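Guanine deaminase (Escherichia coli, PDB 6OHB) catalyses the zinc-dependent hydrolytic deamination of guanine to xanthine and ammonia, a step of purine degradation. Local coordinates at residues E154-H158 and I159-M163; M221-R224 and L225-Y229; L259-Y262 and H263-L267; C298-S301 and N302-G306; T339-E342 and A343-L347. One frame throughout, in Å; residues are numbered along the deposited sequence.

Interaction 1 of 5, residues E154-H158 and I159-M163; sequences EAASH and INMRM
Met161 N reaches back to Ala156 O at 3.0 Å with an N-H...O angle of 164°, and inside this bond Asn160 N meets Ser157 O, also at 3.0 Å. The two acceptors are approached differently: Met161 N comes in tilted modestly from the carbonyl plane of Ala156, whereas Asn160 N sits well above that of Ser157. Met161 CB, at 3.4 Å, and Ile159 CG1, at 3.5 Å, also lie against Ala156 O. Ile159 places CG1 between its own N and carbonyl carbon (chi1 63°), which folds that branch back under the last turn. Ala156 CB meets Met163 SD at 3.8 Å, the methionine chain turning at its last torsion so that CE also lies by the same methyl. Together the paired bonds make a Schellman motif that ends helix 146-158, and Asn160, with phi 52°, is its C-prime residue; the chain then runs on into strand 164-169 of the amidohydrolase TIM barrel. Asn160 ND2 bonds to Asp431, while the backbone O of the same residue takes a bond from Arg201. Ile127 of helix 116-132 packs on Ala155, Met161 and Met163, and Leu202 closes over Ala156 and Ser157.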
loop_
_atom_site.group_PDB
_atom_site.type_symbol
_atom_site.label_atom_id
_atom_site.label_comp_id
_atom_site.label_asym_id
_atom_site.label_seq_id
_atom_site.Cartn_x
_atom_site.Cartn_y
_atom_site.Cartn_z
ATOM N N GLU A 154 -17.869 -3.644 25.746
ATOM C CA GLU A 154 -17.350 -4.561 26.758
ATOM C C GLU A 154 -15.889 -4.887 26.486
ATOM O O GLU A 154 -15.042 -4.834 27.392
ATOM C CB GLU A 154 -18.163 -5.856 26.760
ATOM C CG GLU A 154 -19.495 -5.827 27.468
ATOM C CD GLU A 154 -20.018 -7.232 27.700
ATOM O OE1 GLU A 154 -21.191 -7.381 28.099
ATOM O OE2 GLU A 154 -19.247 -8.193 27.479
ATOM N N ALA A 155 -15.577 -5.210 25.225
ATOM C CA ALA A 155 -14.197 -5.517 24.861
ATOM C C ALA A 155 -13.279 -4.326 25.116
ATOM O O ALA A 155 -12.176 -4.486 25.653
ATOM C CB ALA A 155 -14.120 -5.953 23.397
ATOM N N ALA A 156 -13.720 -3.121 24.749
ATOM C CA ALA A 156 -12.878 -1.942 24.949
ATOM C C ALA A 156 -12.703 -1.607 26.429
ATOM O O ALA A 156 -11.630 -1.155 26.846
ATOM C CB ALA A 156 -13.462 -0.749 24.192
ATOM N N SER A 157 -13.739 -1.823 27.244
ATOM C CA SER A 157 -13.637 -1.493 28.662
ATOM C C SER A 157 -12.789 -2.508 29.418
ATOM O O SER A 157 -12.214 -2.172 30.459
ATOM C CB SER A 157 -15.026 -1.391 29.291
ATOM O OG SER A 157 -15.374 -2.596 29.946
ATOM N N HIS A 158 -12.703 -3.748 28.923
ATOM C CA HIS A 158 -11.866 -4.732 29.605
ATOM C C HIS A 158 -10.428 -4.247 29.788
ATOM O O HIS A 158 -9.781 -4.588 30.786
ATOM C CB HIS A 158 -11.877 -6.058 28.851
ATOM C CG HIS A 158 -11.130 -7.148 29.554
ATOM N ND1 HIS A 158 -10.009 -7.745 29.022
ATOM C CD2 HIS A 158 -11.331 -7.728 30.761
ATOM C CE1 HIS A 158 -9.557 -8.657 29.865
ATOM N NE2 HIS A 158 -10.341 -8.665 30.929
ATOM N N ILE A 159 -9.908 -3.460 28.847
ATOM C CA ILE A 159 -8.543 -2.953 28.913
ATOM C C ILE A 159 -8.508 -1.461 29.214
ATOM O O ILE A 159 -7.449 -0.833 29.098
ATOM C CB ILE A 159 -7.772 -3.257 27.617
ATOM C CG1 ILE A 159 -8.424 -2.531 26.435
ATOM C CG2 ILE A 159 -7.706 -4.757 27.369
ATOM C CD1 ILE A 159 -7.532 -2.417 25.218
ATOM N N ASN A 160 -9.642 -0.880 29.605
ATOM C CA ASN A 160 -9.768 0.551 29.879
ATOM C C ASN A 160 -9.250 1.397 28.713
ATOM O O ASN A 160 -8.518 2.376 28.885
ATOM C CB ASN A 160 -9.065 0.925 31.183
ATOM C CG ASN A 160 -9.468 2.300 31.679
ATOM O OD1 ASN A 160 -10.524 2.824 31.311
ATOM N ND2 ASN A 160 -8.621 2.900 32.504
ATOM N N MET A 161 -9.676 1.025 27.513
ATOM C CA MET A 161 -9.343 1.760 26.305
ATOM C C MET A 161 -10.206 3.014 26.204
ATOM O O MET A 161 -11.363 3.028 26.637
ATOM C CB MET A 161 -9.569 0.862 25.087
ATOM C CG MET A 161 -9.206 1.454 23.742
ATOM S SD MET A 161 -9.500 0.241 22.427
ATOM C CE MET A 161 -7.869 0.100 21.708
ATOM N N ARG A 162 -9.630 4.087 25.656
ATOM C CA ARG A 162 -10.410 5.272 25.306
ATOM C C ARG A 162 -10.903 5.117 23.873
ATOM O O ARG A 162 -10.116 5.192 22.923
ATOM C CB ARG A 162 -9.608 6.561 25.465
ATOM C CG ARG A 162 -10.473 7.805 25.254
ATOM C CD ARG A 162 -9.805 9.083 25.745
ATOM N NE ARG A 162 -9.701 9.155 27.205
ATOM C CZ ARG A 162 -10.657 9.612 28.012
ATOM N NH1 ARG A 162 -11.810 10.042 27.515
ATOM N NH2 ARG A 162 -10.458 9.645 29.326
ATOM N N MET A 163 -12.208 4.915 23.719
ATOM C CA MET A 163 -12.819 4.665 22.427
ATOM C C MET A 163 -14.146 5.405 22.346
ATOM O O MET A 163 -14.918 5.421 23.308
ATOM C CB MET A 163 -13.045 3.159 22.209
ATOM C CG MET A 163 -14.039 2.824 21.108
ATOM S SD MET A 163 -14.344 1.057 20.956
ATOM C CE MET A 163 -12.719 0.475 20.470
#

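Interaction 2 of 5, residues M221-R224 and L225-Y229; sequences MAQR and LKEEY
Leu225, Lys226, Glu227 and Glu228 each give their backbone N-H to the carbonyl four residues back, those of Met221, Ala222, Gln223 and Arg224, so 221-228 is regular alpha-helix before Tyr229 leaves it. On the outer side Arg224 and Glu228 run side by side, one turn apart and pointing the same way. The arginine chain is stretched from CG to NE, with CG opposite the backbone N (chi1 174°), which lays NE beside the carboxylate. NE gives a hydrogen bond of 3.1 Å to Glu228 OE2, part of a salt bridge; the oxygen lies at the guanidinium edge, 16° out of its plane, and the two flat groups are turned 62° apart. Glu228 OE2 also rests 3.3 Å from Arg224 CG. Tyr186 of helix 182-196 serves both partners, giving a cation-pi contact to Arg224 and a hydrogen bond to Glu228 OE1. Leu225 packs on Tyr186 too, and on Ile206 of strand 203-208, within the barrel's beta-alpha-beta unit. Replacing Glu228 with an alanine would probably leave Arg224 NE and the Tyr186 hydroxyl without their carboxylate mate. With NE alone engaged by OE2, the bridge is single-pronged, and the tyrosine is likely to steady both charges.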
loop_
_atom_site.group_PDB
_atom_site.type_symbol
_atom_site.label_atom_id
_atom_site.label_comp_id
_atom_site.label_asym_id
_atom_site.label_seq_id
_atom_site.Cartn_x
_atom_site.Cartn_y
_atom_site.Cartn_z
ATOM N N MET A 221 -34.731 12.780 15.707
ATOM C CA MET A 221 -34.367 12.046 16.920
ATOM C C MET A 221 -32.877 12.189 17.236
ATOM O O MET A 221 -32.492 12.322 18.404
ATOM C CB MET A 221 -34.747 10.570 16.786
ATOM C CG MET A 221 -36.247 10.306 16.786
ATOM S SD MET A 221 -37.093 11.009 18.216
ATOM C CE MET A 221 -38.055 9.612 18.790
ATOM N N ALA A 222 -32.025 12.166 16.209
ATOM C CA ALA A 222 -30.595 12.371 16.434
ATOM C C ALA A 222 -30.316 13.773 16.964
ATOM O O ALA A 222 -29.496 13.952 17.877
ATOM C CB ALA A 222 -29.814 12.125 15.146
ATOM N N GLN A 223 -30.981 14.782 16.389
ATOM C CA GLN A 223 -30.878 16.143 16.905
ATOM C C GLN A 223 -31.284 16.204 18.372
ATOM O O GLN A 223 -30.619 16.856 19.190
ATOM C CB GLN A 223 -31.755 17.073 16.068
ATOM C CG GLN A 223 -31.907 18.481 16.623
ATOM C CD GLN A 223 -32.630 19.405 15.661
ATOM O OE1 GLN A 223 -33.518 18.979 14.922
ATOM N NE2 GLN A 223 -32.245 20.676 15.657
ATOM N N ARG A 224 -32.375 15.521 18.719
ATOM C CA ARG A 224 -32.841 15.489 20.101
ATOM C C ARG A 224 -31.796 14.872 21.021
ATOM O O ARG A 224 -31.516 15.399 22.105
ATOM C CB ARG A 224 -34.157 14.717 20.171
ATOM C CG ARG A 224 -34.699 14.482 21.561
ATOM C CD ARG A 224 -36.148 14.034 21.468
ATOM N NE ARG A 224 -36.642 13.474 22.720
ATOM C CZ ARG A 224 -37.637 12.596 22.795
ATOM N NH1 ARG A 224 -38.244 12.184 21.687
ATOM N NH2 ARG A 224 -38.027 12.133 23.977
ATOM N N LEU A 225 -31.213 13.743 20.604
ATOM C CA LEU A 225 -30.177 13.099 21.406
ATOM C C LEU A 225 -28.992 14.029 21.622
ATOM O O LEU A 225 -28.444 14.100 22.729
ATOM C CB LEU A 225 -29.722 11.800 20.743
ATOM C CG LEU A 225 -30.684 10.621 20.887
ATOM C CD1 LEU A 225 -30.418 9.583 19.815
ATOM C CD2 LEU A 225 -30.587 10.010 22.277
ATOM N N LYS A 226 -28.590 14.760 20.580
ATOM C CA LYS A 226 -27.467 15.680 20.733
ATOM C C LYS A 226 -27.812 16.832 21.672
ATOM O O LYS A 226 -26.944 17.306 22.415
ATOM C CB LYS A 226 -27.030 16.221 19.371
ATOM C CG LYS A 226 -25.721 17.006 19.398
ATOM C CD LYS A 226 -24.629 16.226 20.122
ATOM C CE LYS A 226 -23.375 17.057 20.331
ATOM N NZ LYS A 226 -23.595 18.495 20.045
ATOM N N GLU A 227 -29.067 17.289 21.658
ATOM C CA GLU A 227 -29.470 18.363 22.562
ATOM C C GLU A 227 -29.571 17.886 24.008
ATOM O O GLU A 227 -29.326 18.667 24.935
ATOM C CB GLU A 227 -30.799 18.961 22.106
ATOM C CG GLU A 227 -30.657 19.994 21.004
ATOM C CD GLU A 227 -31.932 20.177 20.209
ATOM O OE1 GLU A 227 -33.005 19.792 20.717
ATOM O OE2 GLU A 227 -31.859 20.710 19.081
ATOM N N GLU A 228 -29.946 16.622 24.224
ATOM C CA GLU A 228 -30.045 16.099 25.585
ATOM C C GLU A 228 -28.687 15.725 26.167
ATOM O O GLU A 228 -28.521 15.728 27.393
ATOM C CB GLU A 228 -30.966 14.880 25.613
ATOM C CG GLU A 228 -32.440 15.209 25.488
ATOM C CD GLU A 228 -33.295 13.969 25.339
ATOM O OE1 GLU A 228 -32.843 12.879 25.752
ATOM O OE2 GLU A 228 -34.420 14.085 24.813
ATOM N N TYR A 229 -27.713 15.399 25.323
ATOM C CA TYR A 229 -26.378 15.000 25.767
ATOM C C TYR A 229 -25.349 15.778 24.963
ATOM O O TYR A 229 -24.722 15.239 24.043
ATOM C CB TYR A 229 -26.186 13.492 25.634
ATOM C CG TYR A 229 -27.219 12.718 26.406
ATOM C CD1 TYR A 229 -27.061 12.486 27.763
ATOM C CD2 TYR A 229 -28.362 12.233 25.785
ATOM C CE1 TYR A 229 -28.004 11.785 28.480
ATOM C CE2 TYR A 229 -29.314 11.528 26.495
ATOM C CZ TYR A 229 -29.129 11.307 27.843
ATOM O OH TYR A 229 -30.070 10.608 28.564
#

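Interaction 3 of 5, residues L259-Y262 and H263-L267; sequences LDVY and HQYGL
Asp260 and Gln264 close a side-chain bridge over one helical turn: Gln264 NE2 donates to Asp260 OD1 at 3.0 Å, at 167°. The acceptor is met on the syn side, 29° out of the carboxylate plane, while it lies in the plane of the glutamine amide. In Gln264, chi1 of -68° sets CG 3.3 Å from Asp260 OD2, and the bend at chi2 swings the amide round to OD1. Asp260 OD1 also takes a salt bridge from Arg287 of helix 282-290, and OD2 a weak bond from Asp256 N. A leucine in place of Asp260 would probably deprive both the Gln264 amide and the Arg287 guanidinium of their acceptor. Backbone donors His263 N and Gln264 N are met by Leu259 O and Asp260 O. Tyr265 N makes a weak 3.4 Å bond to Val261 O, an oxygen that also lies 3.1 Å from CD2 at the edge of the Tyr265 ring. Helix 258-264 then ends in a Schellman motif: Leu267 N bonds to Tyr262 O at 3.0 Å and Gly266 N to His263 O, with glycine at the positive-phi C-prime position. Leu267 CD1 comes 4.4 Å from Tyr262 CD1. The Tyr262 hydroxyl bonds to the backbone O of zinc ligand His237, and its ring packs on Leu238 and Phe210, both probably substrate-binding. His263 ND1 is paired with Thr268 OG1.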
loop_
_atom_site.group_PDB
_atom_site.type_symbol
_atom_site.label_atom_id
_atom_site.label_comp_id
_atom_site.label_asym_id
_atom_site.label_seq_id
_atom_site.Cartn_x
_atom_site.Cartn_y
_atom_site.Cartn_z
ATOM N N LEU A 259 -24.204 18.882 3.490
ATOM C CA LEU A 259 -23.838 19.290 4.843
ATOM C C LEU A 259 -24.952 20.080 5.517
ATOM O O LEU A 259 -25.098 20.028 6.747
ATOM C CB LEU A 259 -22.545 20.111 4.813
ATOM C CG LEU A 259 -22.091 20.754 6.133
ATOM C CD1 LEU A 259 -21.860 19.711 7.219
ATOM C CD2 LEU A 259 -20.851 21.610 5.932
ATOM N N ASP A 260 -25.756 20.805 4.738
ATOM C CA ASP A 260 -26.809 21.610 5.342
ATOM C C ASP A 260 -27.922 20.760 5.937
ATOM O O ASP A 260 -28.608 21.223 6.854
ATOM C CB ASP A 260 -27.390 22.589 4.325
ATOM C CG ASP A 260 -28.340 23.587 4.965
ATOM O OD1 ASP A 260 -27.854 24.556 5.589
ATOM O OD2 ASP A 260 -29.572 23.398 4.846
ATOM N N VAL A 261 -28.100 19.526 5.466
ATOM C CA VAL A 261 -29.055 18.630 6.115
ATOM C C VAL A 261 -28.630 18.366 7.553
ATOM O O VAL A 261 -29.443 18.438 8.481
ATOM C CB VAL A 261 -29.197 17.320 5.322
ATOM C CG1 VAL A 261 -30.277 16.445 5.949
ATOM C CG2 VAL A 261 -29.503 17.613 3.863
ATOM N N TYR A 262 -27.343 18.063 7.758
ATOM C CA TYR A 262 -26.845 17.835 9.110
ATOM C C TYR A 262 -26.869 19.119 9.923
ATOM O O TYR A 262 -27.206 19.101 11.113
ATOM C CB TYR A 262 -25.421 17.283 9.062
ATOM C CG TYR A 262 -25.281 15.945 8.386
ATOM C CD1 TYR A 262 -26.084 14.869 8.748
ATOM C CD2 TYR A 262 -24.342 15.757 7.383
ATOM C CE1 TYR A 262 -25.953 13.641 8.122
ATOM C CE2 TYR A 262 -24.202 14.535 6.753
ATOM C CZ TYR A 262 -25.007 13.482 7.124
ATOM O OH TYR A 262 -24.860 12.269 6.492
ATOM N N HIS A 263 -26.541 20.245 9.285
ATOM C CA HIS A 263 -26.461 21.521 9.991
ATOM C C HIS A 263 -27.825 21.970 10.502
ATOM O O HIS A 263 -27.937 22.445 11.639
ATOM C CB HIS A 263 -25.850 22.582 9.075
ATOM C CG HIS A 263 -25.687 23.924 9.719
ATOM N ND1 HIS A 263 -24.804 24.152 10.754
ATOM C CD2 HIS A 263 -26.284 25.113 9.468
ATOM C CE1 HIS A 263 -24.870 25.421 11.114
ATOM N NE2 HIS A 263 -25.760 26.026 10.349
ATOM N N GLN A 264 -28.872 21.843 9.676
ATOM C CA GLN A 264 -30.203 22.280 10.093
ATOM C C GLN A 264 -30.745 21.419 11.225
ATOM O O GLN A 264 -31.549 21.896 12.033
ATOM C CB GLN A 264 -31.175 22.263 8.910
ATOM C CG GLN A 264 -30.884 23.298 7.824
ATOM C CD GLN A 264 -30.665 24.702 8.369
ATOM O OE1 GLN A 264 -31.401 25.170 9.240
ATOM N NE2 GLN A 264 -29.648 25.383 7.849
ATOM N N TYR A 265 -30.333 20.153 11.298
ATOM C CA TYR A 265 -30.681 19.292 12.416
ATOM C C TYR A 265 -29.690 19.410 13.574
ATOM O O TYR A 265 -29.619 18.504 14.412
ATOM C CB TYR A 265 -30.789 17.837 11.952
ATOM C CG TYR A 265 -32.049 17.538 11.169
ATOM C CD1 TYR A 265 -33.289 17.492 11.797
ATOM C CD2 TYR A 265 -31.999 17.305 9.800
ATOM C CE1 TYR A 265 -34.442 17.223 11.083
ATOM C CE2 TYR A 265 -33.149 17.036 9.077
ATOM C CZ TYR A 265 -34.367 16.996 9.723
ATOM O OH TYR A 265 -35.510 16.725 9.001
ATOM N N GLY A 266 -28.925 20.498 13.629
ATOM C CA GLY A 266 -28.025 20.764 14.747
ATOM C C GLY A 266 -27.013 19.675 15.034
ATOM O O GLY A 266 -26.708 19.411 16.204
ATOM N N LEU A 267 -26.475 19.037 13.993
ATOM C CA LEU A 267 -25.487 17.978 14.158
ATOM C C LEU A 267 -24.098 18.402 13.705
ATOM O O LEU A 267 -23.210 17.552 13.574
ATOM C CB LEU A 267 -25.919 16.720 13.401
ATOM C CG LEU A 267 -27.191 16.022 13.880
ATOM C CD1 LEU A 267 -27.612 14.958 12.875
ATOM C CD2 LEU A 267 -26.976 15.411 15.248
#

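Interaction 4 of 5, residues C298-S301 and N302-G306; sequences CPTS and NLYLG
Asn302 folds back over the carbonyl of Cys298, the residue at the N-cap position of helix 299-304. Its CB starts 3.4 Å from Cys298 O, close to Pro299 O as well. CG then lies 2.9 Å from Cys298 O, because chi1 of -69° sets it beside its own backbone N, which bonds to that same oxygen at 3.3 Å. From there the amide splits between two waters. ND2 donates to one at 2.6 Å, and this water also accepts from Cys298 N, tying the amide to the start of the helix. OD1 accepts a bond from the other, which in turn accepts from Ser301 OG at 3.2 Å; His276 ND1 is a further partner of OD1. The helix is short: after the ordinary bond from Leu305 N to Ser301 O, Gly306, at positive phi, gives its N-H to Leu303 O as the helix ends in a Schellman motif. It follows strand 294-297 of the TIM barrel, so its first turn sits beside the metal centre: the side chain of Cys298 is about 6 Å from the zinc ion, and Ser301 packs on the zinc ligand Asp327. Farther along, Thr300 and Tyr304 run side by side, Thr300 CG2 touching Tyr304 CE2 at 3.4 Å. The Tyr304 hydroxyl is hydrogen-bonded to Thr332 and to Asn341 of the second subunit.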
loop_
_atom_site.group_PDB
_atom_site.type_symbol
_atom_site.label_atom_id
_atom_site.label_comp_id
_atom_site.label_asym_id
_atom_site.label_seq_id
_atom_site.Cartn_x
_atom_site.Cartn_y
_atom_site.Cartn_z
ATOM N N CYS A 298 -9.874 9.528 4.848
ATOM C CA CYS A 298 -9.673 8.089 4.650
ATOM C C CYS A 298 -9.200 7.828 3.226
ATOM O O CYS A 298 -10.015 7.511 2.341
ATOM C CB CYS A 298 -10.966 7.304 4.899
ATOM S SG CYS A 298 -12.026 7.850 6.250
ATOM N N PRO A 299 -7.886 7.893 2.977
ATOM C CA PRO A 299 -7.420 7.783 1.583
ATOM C C PRO A 299 -7.612 6.401 0.968
ATOM O O PRO A 299 -7.910 6.298 -0.234
ATOM C CB PRO A 299 -5.939 8.168 1.675
ATOM C CG PRO A 299 -5.566 7.910 3.104
ATOM C CD PRO A 299 -6.795 8.241 3.903
ATOM N N THR A 300 -7.464 5.332 1.755
ATOM C CA THR A 300 -7.466 3.984 1.191
ATOM C C THR A 300 -8.814 3.633 0.567
ATOM O O THR A 300 -8.883 3.203 -0.592
ATOM C CB THR A 300 -7.090 2.968 2.272
ATOM O OG1 THR A 300 -5.787 3.271 2.779
ATOM C CG2 THR A 300 -7.080 1.554 1.703
ATOM N N SER A 301 -9.899 3.805 1.326
ATOM C CA SER A 301 -11.220 3.539 0.772
ATOM C C SER A 301 -11.585 4.541 -0.320
ATOM O O SER A 301 -12.265 4.178 -1.286
ATOM C CB SER A 301 -12.274 3.529 1.882
ATOM O OG SER A 301 -12.775 4.828 2.126
ATOM N N ASN A 302 -11.128 5.794 -0.205
ATOM C CA ASN A 302 -11.369 6.752 -1.284
ATOM C C ASN A 302 -10.782 6.251 -2.600
ATOM O O ASN A 302 -11.371 6.448 -3.671
ATOM C CB ASN A 302 -10.781 8.123 -0.944
ATOM C CG ASN A 302 -11.513 8.825 0.192
ATOM O OD1 ASN A 302 -12.564 8.379 0.659
ATOM N ND2 ASN A 302 -10.950 9.936 0.641
ATOM N N LEU A 303 -9.621 5.596 -2.542
ATOM C CA LEU A 303 -9.000 5.115 -3.770
ATOM C C LEU A 303 -9.633 3.812 -4.258
ATOM O O LEU A 303 -9.884 3.659 -5.460
ATOM C CB LEU A 303 -7.496 4.942 -3.565
ATOM C CG LEU A 303 -6.669 6.226 -3.534
ATOM C CD1 LEU A 303 -5.201 5.913 -3.289
ATOM C CD2 LEU A 303 -6.846 7.002 -4.827
ATOM N N TYR A 304 -9.906 2.865 -3.350
ATOM C CA TYR A 304 -10.487 1.589 -3.770
ATOM C C TYR A 304 -11.846 1.774 -4.439
ATOM O O TYR A 304 -12.180 1.054 -5.388
ATOM C CB TYR A 304 -10.630 0.639 -2.578
ATOM C CG TYR A 304 -9.393 -0.165 -2.239
ATOM C CD1 TYR A 304 -8.793 -0.997 -3.179
ATOM C CD2 TYR A 304 -8.837 -0.110 -0.967
ATOM C CE1 TYR A 304 -7.662 -1.738 -2.863
ATOM C CE2 TYR A 304 -7.711 -0.848 -0.641
ATOM C CZ TYR A 304 -7.127 -1.656 -1.587
ATOM O OH TYR A 304 -6.007 -2.381 -1.243
ATOM N N LEU A 305 -12.653 2.706 -3.938
ATOM C CA LEU A 305 -14.004 2.944 -4.438
ATOM C C LEU A 305 -14.067 3.994 -5.541
ATOM O O LEU A 305 -15.170 4.345 -5.974
ATOM C CB LEU A 305 -14.930 3.348 -3.286
ATOM C CG LEU A 305 -15.501 2.275 -2.345
ATOM C CD1 LEU A 305 -16.617 1.511 -3.024
ATOM C CD2 LEU A 305 -14.455 1.306 -1.811
ATOM N N GLY A 306 -12.925 4.501 -5.996
ATOM C CA GLY A 306 -12.919 5.553 -7.002
ATOM C C GLY A 306 -13.671 6.788 -6.564
ATOM O O GLY A 306 -14.355 7.424 -7.375
HETATM O O HOH W 1 -11.452 11.261 2.765
HETATM O O HOH W 2 -14.411 6.097 -0.369
#

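Interaction 5 of 5, residues T339-E342 and A343-L347; sequences TLNE and AYKVL
The carboxylate of Glu342 is met from above its plane by Lys345 NZ, which stands 2.6 Å from OE2 and 49° out of that plane in a salt bridge. The amide of Asn341 lies beside the same lysine, ND2 being 3.6 Å from Lys345 CE. Glu342 bends at chi2 (-65°), curling its acid round toward the next turn, and Lys345 leaves its straight course at chi3, so the two chains cross at a slant. The backbone beneath is ordinary helix: Lys345 N bonds to Asn341 O at 3.1 Å and Val346 N to Glu342 O at 2.9 Å. Across the dimer the salt bridge is doubled, since Glu342 OE2 also pairs with Lys345 NZ of the second subunit and Lys345 NZ with Glu342 OE2 there. These are buried charges, and the crossed pairing would be expected to offset them. The Asn341 amide bonds to the Tyr304 hydroxyl of the second subunit. The Tyr344 ring meets Phe414 edge-to-face. Ala343 and Val346 pack on Phe297 of barrel strand 294-297. Helix 336-349 is thus an outer helix of the amidohydrolase TIM barrel, packed on strand 294-297 and helix 299-304, with a charged, reciprocal patch at the dimer interface.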
loop_
_atom_site.group_PDB
_atom_site.type_symbol
_atom_site.label_atom_id
_atom_site.label_comp_id
_atom_site.label_asym_id
_atom_site.label_seq_id
_atom_site.Cartn_x
_atom_site.Cartn_y
_atom_site.Cartn_z
ATOM N N THR A 339 -2.009 3.817 6.126
ATOM C CA THR A 339 -3.004 4.849 5.830
ATOM C C THR A 339 -2.335 6.158 5.432
ATOM O O THR A 339 -2.761 6.823 4.478
ATOM C CB THR A 339 -3.929 5.066 7.029
ATOM O OG1 THR A 339 -4.557 3.828 7.378
ATOM C CG2 THR A 339 -5.005 6.088 6.699
ATOM N N LEU A 340 -1.281 6.544 6.150
ATOM C CA LEU A 340 -0.573 7.768 5.804
ATOM C C LEU A 340 0.179 7.610 4.489
ATOM O O LEU A 340 0.315 8.577 3.735
ATOM C CB LEU A 340 0.381 8.159 6.928
ATOM C CG LEU A 340 -0.260 8.513 8.270
ATOM C CD1 LEU A 340 0.803 8.528 9.362
ATOM C CD2 LEU A 340 -0.989 9.851 8.193
ATOM N N ASN A 341 0.674 6.409 4.196
ATOM C CA ASN A 341 1.246 6.153 2.874
ATOM C C ASN A 341 0.227 6.429 1.765
ATOM O O ASN A 341 0.540 7.085 0.753
ATOM C CB ASN A 341 1.743 4.711 2.801
ATOM C CG ASN A 341 2.777 4.504 1.716
ATOM O OD1 ASN A 341 3.638 5.355 1.489
ATOM N ND2 ASN A 341 2.696 3.367 1.033
ATOM N N GLU A 342 -1.010 5.957 1.951
ATOM C CA GLU A 342 -2.037 6.199 0.937
ATOM C C GLU A 342 -2.396 7.678 0.856
ATOM O O GLU A 342 -2.623 8.212 -0.241
ATOM C CB GLU A 342 -3.284 5.364 1.225
ATOM C CG GLU A 342 -3.041 3.865 1.222
ATOM C CD GLU A 342 -2.644 3.336 -0.143
ATOM O OE1 GLU A 342 -3.288 3.725 -1.140
ATOM O OE2 GLU A 342 -1.691 2.529 -0.216
ATOM N N ALA A 343 -2.441 8.357 2.005
ATOM C CA ALA A 343 -2.673 9.797 2.005
ATOM C C ALA A 343 -1.582 10.522 1.234
ATOM O O ALA A 343 -1.858 11.468 0.487
ATOM C CB ALA A 343 -2.751 10.321 3.437
ATOM N N TYR A 344 -0.332 10.094 1.414
ATOM C CA TYR A 344 0.775 10.686 0.676
ATOM C C TYR A 344 0.589 10.520 -0.831
ATOM O O TYR A 344 0.837 11.457 -1.599
ATOM C CB TYR A 344 2.094 10.064 1.141
ATOM C CG TYR A 344 3.313 10.653 0.473
ATOM C CD1 TYR A 344 3.780 10.153 -0.744
ATOM C CD2 TYR A 344 3.998 11.714 1.053
ATOM C CE1 TYR A 344 4.896 10.700 -1.364
ATOM C CE2 TYR A 344 5.115 12.264 0.444
ATOM C CZ TYR A 344 5.558 11.756 -0.763
ATOM O OH TYR A 344 6.669 12.304 -1.367
ATOM N N LYS A 345 0.154 9.336 -1.279
ATOM C CA LYS A 345 -0.070 9.170 -2.722
ATOM C C LYS A 345 -1.221 10.047 -3.221
ATOM O O LYS A 345 -1.115 10.679 -4.281
ATOM C CB LYS A 345 -0.319 7.702 -3.078
ATOM C CG LYS A 345 0.893 6.807 -2.867
ATOM C CD LYS A 345 0.530 5.353 -3.086
ATOM C CE LYS A 345 1.081 4.470 -1.990
ATOM N NZ LYS A 345 0.215 3.278 -1.796
ATOM N N VAL A 346 -2.324 10.103 -2.470
ATOM C CA VAL A 346 -3.457 10.941 -2.865
ATOM C C VAL A 346 -3.020 12.399 -3.007
ATOM O O VAL A 346 -3.342 13.086 -3.996
ATOM C CB VAL A 346 -4.592 10.784 -1.832
ATOM C CG1 VAL A 346 -5.514 11.993 -1.838
ATOM C CG2 VAL A 346 -5.369 9.492 -2.071
ATOM N N LEU A 347 -2.230 12.882 -2.047
ATOM C CA LEU A 347 -1.824 14.279 -2.075
ATOM C C LEU A 347 -0.789 14.542 -3.163
ATOM O O LEU A 347 -0.797 15.612 -3.782
ATOM C CB LEU A 347 -1.322 14.687 -0.693
ATOM C CG LEU A 347 -2.541 14.595 0.228
ATOM C CD1 LEU A 347 -2.157 14.551 1.699
ATOM C CD2 LEU A 347 -3.517 15.736 -0.073
#

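The five contacts follow one another along the amidohydrolase barrel. Interactions 4 and 5 have centres about 10 Å apart and touch: Thr300 OG1 lies 3.2 Å from Glu342 CG, and Pro299 CG 3.3 Å from Thr339 O. Both also reach the second subunit. Interactions 2 and 3 pair likewise, centres about 12 Å apart, with Gln223 CB 3.1 Å from Tyr265 O. Interaction 1 stands alone, across the chain's centre from 4 and 5, with centres about 29 Å from each. Interaction 4 is close to the metal; in interaction 3 the side chain of Tyr262 is about 11 Å from zinc, and in interaction 5 that of Thr339 about 12 Å.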